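Local coordinates for protein PfkB family carbohydrate kinase (Listeria grayi DSM 20601, PDB 4GM6) that probably phosphorylates a sugar or related carbohydrate substrate, as a kinase of the PfkB family, at residues P72-T77 with K149-L154; M189-K194 with V223-I228. All coordinates share one frame; numbering follows the deposited sequence.

Interaction 1 of 2, residues P72-T77 with K149-L154; sequences PTRIAT and KGIRVL
In the parallel part of the central sheet of this ribokinase-like alpha/beta fold, strand 73-79 and strand 153-157 are not neighbours but lie on either side of strand 27-30, and Arg74 reaches past strand 27-30 to Lys149 and Ile151 in the loop leading into the second strand. It illustrates how a long side chain from one strand can fasten a loop that no backbone pairing with that strand holds. The first torsion sets CG of Arg74 between its backbone N and carbonyl carbon (chi1 72°), and a further bend at chi3 brings the guanidinium to the loop. There NH1 donates to Lys149 O over 3.0 Å, meeting a lone pair in the carbonyl plane. The bond is bent, with 139° at the hydrogen, and the oxygen stands 28° out of the guanidinium plane. The same NH1 also bonds to Leu147 O, so one nitrogen joins two carbonyls at the end of helix 144-147 and just beyond it. Ile151 comes from the opposite direction and places CD1 over one face of the guanidinium, 3.6 Å above its plane and offset toward the rim. Its CG1 lies 3.7 Å from Arg74 NH1, so the hydrocarbon branch lies against the nitrogen that makes the bonds. Arg74 is buried and also touches Val28 of the intervening strand and Asp98 and Phe101 of strand 97-104. The Lys149 chain runs across the arginine at about a right angle and bends at three torsions, which turns its end back toward the guanidinium. Two like charges, probably screened by solvent around the exposed lysine, thus come close, with Lys149 NZ 3.6 Å from Arg74 NH2.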
loop_
_atom_site.group_PDB
_atom_site.type_symbol
_atom_site.label_atom_id
_atom_site.label_comp_id
_atom_site.label_asym_id
_atom_site.label_seq_id
_atom_site.Cartn_x
_atom_site.Cartn_y
_atom_site.Cartn_z
ATOM N N PRO C 72 25.974 -8.299 -24.533
ATOM C CA PRO C 72 25.820 -6.865 -24.749
ATOM C C PRO C 72 24.777 -6.651 -25.832
ATOM O O PRO C 72 24.862 -7.245 -26.914
ATOM C CB PRO C 72 27.204 -6.435 -25.257
ATOM C CG PRO C 72 28.140 -7.485 -24.751
ATOM C CD PRO C 72 27.347 -8.757 -24.817
ATOM N N THR C 73 23.787 -5.821 -25.544
ATOM C CA THR C 73 22.708 -5.570 -26.486
ATOM C C THR C 73 22.514 -4.075 -26.714
ATOM O O THR C 73 22.960 -3.244 -25.907
ATOM C CB THR C 73 21.377 -6.178 -25.990
ATOM O OG1 THR C 73 21.083 -5.686 -24.676
ATOM C CG2 THR C 73 21.455 -7.701 -25.958
ATOM N N ARG C 74 21.842 -3.749 -27.812
ATOM C CA ARG C 74 21.538 -2.377 -28.178
ATOM C C ARG C 74 20.203 -2.382 -28.907
ATOM O O ARG C 74 19.797 -3.399 -29.489
ATOM C CB ARG C 74 22.611 -1.831 -29.112
ATOM C CG ARG C 74 22.549 -2.442 -30.503
ATOM C CD ARG C 74 23.718 -1.992 -31.354
ATOM N NE ARG C 74 24.998 -2.154 -30.666
ATOM C CZ ARG C 74 26.174 -2.247 -31.283
ATOM N NH1 ARG C 74 26.244 -2.211 -32.608
ATOM N NH2 ARG C 74 27.285 -2.391 -30.574
ATOM N N ILE C 75 19.519 -1.247 -28.893
ATOM C CA ILE C 75 18.194 -1.194 -29.486
ATOM C C ILE C 75 17.955 0.101 -30.235
ATOM O O ILE C 75 18.146 1.200 -29.693
ATOM C CB ILE C 75 17.084 -1.367 -28.428
ATOM C CG1 ILE C 75 15.719 -1.558 -29.100
ATOM C CG2 ILE C 75 17.032 -0.165 -27.491
ATOM C CD1 ILE C 75 14.575 -1.786 -28.128
ATOM N N ALA C 76 17.540 -0.044 -31.486
ATOM C CA ALA C 76 17.095 1.092 -32.279
ATOM C C ALA C 76 15.639 1.386 -31.890
ATOM O O ALA C 76 14.745 0.580 -32.151
ATOM C CB ALA C 76 17.217 0.779 -33.763
ATOM N N THR C 77 15.405 2.521 -31.238
ATOM C CA THR C 77 14.050 2.873 -30.830
ATOM C C THR C 77 13.834 4.394 -30.739
ATOM O O THR C 77 14.778 5.171 -30.890
ATOM C CB THR C 77 13.677 2.200 -29.497
ATOM O OG1 THR C 77 12.254 2.057 -29.420
ATOM C CG2 THR C 77 14.182 3.036 -28.318
ATOM N N LYS C 149 27.536 -2.674 -36.242
ATOM C CA LYS C 149 28.941 -2.970 -35.952
ATOM C C LYS C 149 29.120 -3.962 -34.795
ATOM O O LYS C 149 28.517 -3.814 -33.726
ATOM C CB LYS C 149 29.706 -1.675 -35.657
ATOM C CG LYS C 149 31.199 -1.861 -35.392
ATOM C CD LYS C 149 31.549 -1.265 -34.035
ATOM C CE LYS C 149 30.834 -2.033 -32.929
ATOM N NZ LYS C 149 30.397 -1.167 -31.798
ATOM N N GLY C 150 29.954 -4.977 -35.015
ATOM C CA GLY C 150 30.229 -5.976 -33.979
ATOM C C GLY C 150 29.007 -6.766 -33.536
ATOM O O GLY C 150 28.922 -7.207 -32.388
ATOM N N ILE C 151 28.060 -6.952 -34.451
ATOM C CA ILE C 151 26.819 -7.668 -34.152
ATOM C C ILE C 151 26.825 -9.065 -34.779
ATOM O O ILE C 151 27.431 -9.285 -35.832
ATOM C CB ILE C 151 25.586 -6.893 -34.671
ATOM C CG1 ILE C 151 25.426 -5.560 -33.931
ATOM C CG2 ILE C 151 24.325 -7.735 -34.522
ATOM C CD1 ILE C 151 25.034 -5.729 -32.472
ATOM N N ARG C 152 26.148 -10.007 -34.129
ATOM C CA ARG C 152 26.037 -11.366 -34.649
ATOM C C ARG C 152 24.592 -11.677 -35.065
ATOM O O ARG C 152 24.348 -12.395 -36.045
ATOM C CB ARG C 152 26.555 -12.386 -33.624
ATOM N N VAL C 153 23.635 -11.124 -34.326
ATOM C CA VAL C 153 22.227 -11.340 -34.631
ATOM C C VAL C 153 21.417 -10.041 -34.622
ATOM O O VAL C 153 21.653 -9.147 -33.806
ATOM C CB VAL C 153 21.577 -12.358 -33.664
ATOM C CG1 VAL C 153 20.062 -12.331 -33.802
ATOM C CG2 VAL C 153 22.109 -13.764 -33.914
ATOM N N LEU C 154 20.439 -9.989 -35.510
ATOM C CA LEU C 154 19.457 -8.936 -35.525
ATOM C C LEU C 154 18.115 -9.544 -35.244
ATOM O O LEU C 154 17.706 -10.515 -35.874
ATOM C CB LEU C 154 19.404 -8.241 -36.875
ATOM C CG LEU C 154 18.248 -7.259 -36.982
ATOM C CD1 LEU C 154 18.550 -6.163 -37.927
ATOM C CD2 LEU C 154 16.947 -7.929 -37.328
#

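Interaction 2 of 2, residues M189-K194 with V223-I228; sequences MNYRAK and VAFFEI
The rings of Tyr191 and Phe225 meet obliquely, their planes at 59° and their centroids 5.2 Å apart. One face of the tyrosine receives the tip of the phenylalanine, whose CZ comes within 3.5 Å of Tyr191 CG; seen from Phe225, the tyrosine lies at the ring edge, near its plane. A face of Phe225 is taken by Ala224 CB from its own helix, 3.8 Å above the ring and over its centre. Met189 reaches the same group by folding back at chi2 and chi3 (-79° and -76°), which brings its methyl against both phenylalanines. CE is 3.2 Å from Phe225 CD2, a tight approach, and 3.5 Å from Phe226 CE2. The sulfur stands oblique to the second ring, with Met189 SD 5.2 Å from the Phe226 centroid. More rings extend the cluster: Trp196 meets Tyr191, Tyr205 meets Phe225 and Tyr243 meets Phe226. With no hydrogen bond across it, this buried apolar contact joins the loop after strand 184-188 of the central sheet to the segment 223-228, on helix 219-225 and the turn that follows, through a Met-aromatic contact and an oblique aromatic pair.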
loop_
_atom_site.group_PDB
_atom_site.type_symbol
_atom_site.label_atom_id
_atom_site.label_comp_id
_atom_site.label_asym_id
_atom_site.label_seq_id
_atom_site.Cartn_x
_atom_site.Cartn_y
_atom_site.Cartn_z
ATOM N N MET C 189 7.214 -13.736 -35.248
ATOM C CA MET C 189 5.949 -13.438 -35.941
ATOM C C MET C 189 5.080 -12.479 -35.116
ATOM O O MET C 189 4.668 -11.425 -35.597
ATOM C CB MET C 189 5.150 -14.718 -36.185
ATOM C CG MET C 189 5.888 -15.777 -36.982
ATOM S SD MET C 189 5.889 -15.430 -38.749
ATOM C CE MET C 189 4.218 -15.877 -39.224
ATOM N N ASN C 190 4.782 -12.878 -33.885
ATOM C CA ASN C 190 4.102 -12.004 -32.936
ATOM C C ASN C 190 2.976 -11.225 -33.605
ATOM O O ASN C 190 2.957 -9.991 -33.590
ATOM C CB ASN C 190 5.105 -11.046 -32.288
ATOM C CG ASN C 190 4.958 -10.984 -30.781
ATOM O OD1 ASN C 190 3.844 -10.969 -30.258
ATOM N ND2 ASN C 190 6.087 -10.957 -30.072
ATOM N N TYR C 191 2.045 -11.958 -34.208
ATOM C CA TYR C 191 0.911 -11.337 -34.867
ATOM C C TYR C 191 -0.048 -10.798 -33.821
ATOM O O TYR C 191 -0.315 -11.457 -32.821
ATOM C CB TYR C 191 0.189 -12.338 -35.769
ATOM C CG TYR C 191 -1.135 -11.808 -36.265
ATOM C CD1 TYR C 191 -1.181 -10.824 -37.246
ATOM C CD2 TYR C 191 -2.337 -12.268 -35.735
ATOM C CE1 TYR C 191 -2.385 -10.321 -37.699
ATOM C CE2 TYR C 191 -3.548 -11.769 -36.180
ATOM C CZ TYR C 191 -3.566 -10.796 -37.164
ATOM O OH TYR C 191 -4.765 -10.291 -37.622
ATOM N N ARG C 192 -0.554 -9.589 -34.035
ATOM C CA ARG C 192 -1.476 -8.989 -33.073
ATOM C C ARG C 192 -2.768 -8.578 -33.769
ATOM O O ARG C 192 -2.762 -7.726 -34.659
ATOM C CB ARG C 192 -0.825 -7.791 -32.373
ATOM C CG ARG C 192 0.343 -8.162 -31.473
ATOM C CD ARG C 192 -0.105 -9.060 -30.330
ATOM N NE ARG C 192 1.017 -9.551 -29.527
ATOM C CZ ARG C 192 1.613 -8.856 -28.557
ATOM N NH1 ARG C 192 1.207 -7.622 -28.268
ATOM N NH2 ARG C 192 2.621 -9.391 -27.876
ATOM N N ALA C 193 -3.872 -9.210 -33.384
ATOM C CA ALA C 193 -5.158 -8.900 -33.997
ATOM C C ALA C 193 -5.372 -7.392 -33.942
ATOM O O ALA C 193 -5.771 -6.775 -34.928
ATOM C CB ALA C 193 -6.284 -9.631 -33.273
ATOM N N LYS C 194 -5.082 -6.812 -32.777
ATOM C CA LYS C 194 -5.262 -5.379 -32.533
ATOM C C LYS C 194 -4.563 -4.478 -33.551
ATOM O O LYS C 194 -5.039 -3.380 -33.832
ATOM C CB LYS C 194 -4.799 -5.015 -31.116
ATOM C CG LYS C 194 -5.890 -5.067 -30.051
ATOM C CD LYS C 194 -6.506 -6.454 -29.908
ATOM C CE LYS C 194 -7.465 -6.523 -28.725
ATOM N NZ LYS C 194 -6.846 -6.032 -27.456
ATOM N N VAL C 223 -0.694 -21.932 -40.280
ATOM C CA VAL C 223 -1.941 -21.986 -41.042
ATOM C C VAL C 223 -2.306 -20.618 -41.622
ATOM O O VAL C 223 -2.656 -20.500 -42.797
ATOM C CB VAL C 223 -3.109 -22.493 -40.168
ATOM C CG1 VAL C 223 -4.354 -22.697 -41.019
ATOM C CG2 VAL C 223 -2.727 -23.787 -39.461
ATOM N N ALA C 224 -2.212 -19.584 -40.787
ATOM C CA ALA C 224 -2.605 -18.236 -41.186
ATOM C C ALA C 224 -1.633 -17.623 -42.194
ATOM O O ALA C 224 -2.056 -17.005 -43.178
ATOM C CB ALA C 224 -2.747 -17.334 -39.959
ATOM N N PHE C 225 -0.334 -17.806 -41.960
ATOM C CA PHE C 225 0.668 -17.073 -42.733
ATOM C C PHE C 225 1.536 -17.902 -43.688
ATOM O O PHE C 225 2.046 -17.365 -44.666
ATOM C CB PHE C 225 1.547 -16.227 -41.809
ATOM C CG PHE C 225 0.770 -15.438 -40.794
ATOM C CD1 PHE C 225 -0.216 -14.551 -41.197
ATOM C CD2 PHE C 225 1.030 -15.576 -39.442
ATOM C CE1 PHE C 225 -0.936 -13.824 -40.269
ATOM C CE2 PHE C 225 0.315 -14.853 -38.506
ATOM C CZ PHE C 225 -0.670 -13.974 -38.921
ATOM N N PHE C 226 1.715 -19.193 -43.412
ATOM C CA PHE C 226 2.525 -20.043 -44.292
ATOM C C PHE C 226 1.661 -20.894 -45.214
ATOM O O PHE C 226 2.166 -21.774 -45.915
ATOM C CB PHE C 226 3.463 -20.949 -43.486
ATOM C CG PHE C 226 4.496 -20.203 -42.679
ATOM C CD1 PHE C 226 5.831 -20.195 -43.070
ATOM C CD2 PHE C 226 4.136 -19.520 -41.528
ATOM C CE1 PHE C 226 6.782 -19.515 -42.326
ATOM C CE2 PHE C 226 5.082 -18.837 -40.776
ATOM C CZ PHE C 226 6.408 -18.835 -41.172
ATOM N N GLU C 227 0.356 -20.635 -45.207
ATOM C CA GLU C 227 -0.575 -21.383 -46.052
ATOM C C GLU C 227 -0.432 -22.895 -45.886
ATOM O O GLU C 227 -0.525 -23.641 -46.860
ATOM C CB GLU C 227 -0.386 -21.011 -47.525
ATOM C CG GLU C 227 -0.834 -19.605 -47.877
ATOM C CD GLU C 227 -0.510 -19.235 -49.308
ATOM O OE1 GLU C 227 0.127 -20.053 -50.008
ATOM O OE2 GLU C 227 -0.890 -18.126 -49.733
ATOM N N ILE C 228 -0.203 -23.343 -44.657
ATOM C CA ILE C 228 -0.116 -24.771 -44.371
ATOM C C ILE C 228 -1.470 -25.298 -43.912
ATOM O O ILE C 228 -2.059 -24.771 -42.967
ATOM C CB ILE C 228 0.923 -25.070 -43.264
ATOM C CG1 ILE C 228 2.287 -24.502 -43.657
ATOM C CG2 ILE C 228 1.027 -26.574 -43.032
ATOM C CD1 ILE C 228 2.746 -24.952 -45.031
#

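Overall arrangement
From the N terminus, the chain forms strand 27-30 before interaction 1 opens on strand 73-79. The 71 residues that follow include helix 83-94 and two strands of the smaller sheet, 111-115 and 124-128, before 149-154 closes this long excursion. Interaction 2 opens later, after strand 184-188, and closes a shorter loop of 28 residues containing helix 198-208 and strand 214-216. The two are therefore in series, neither nested nor crossing, with centres 26 Å apart and nearest atoms about 11 Å apart. Helix 158-163, which follows the strand entered through 149-154, touches Asn190 and Arg192, linking the two neighbourhoods along the central sheet.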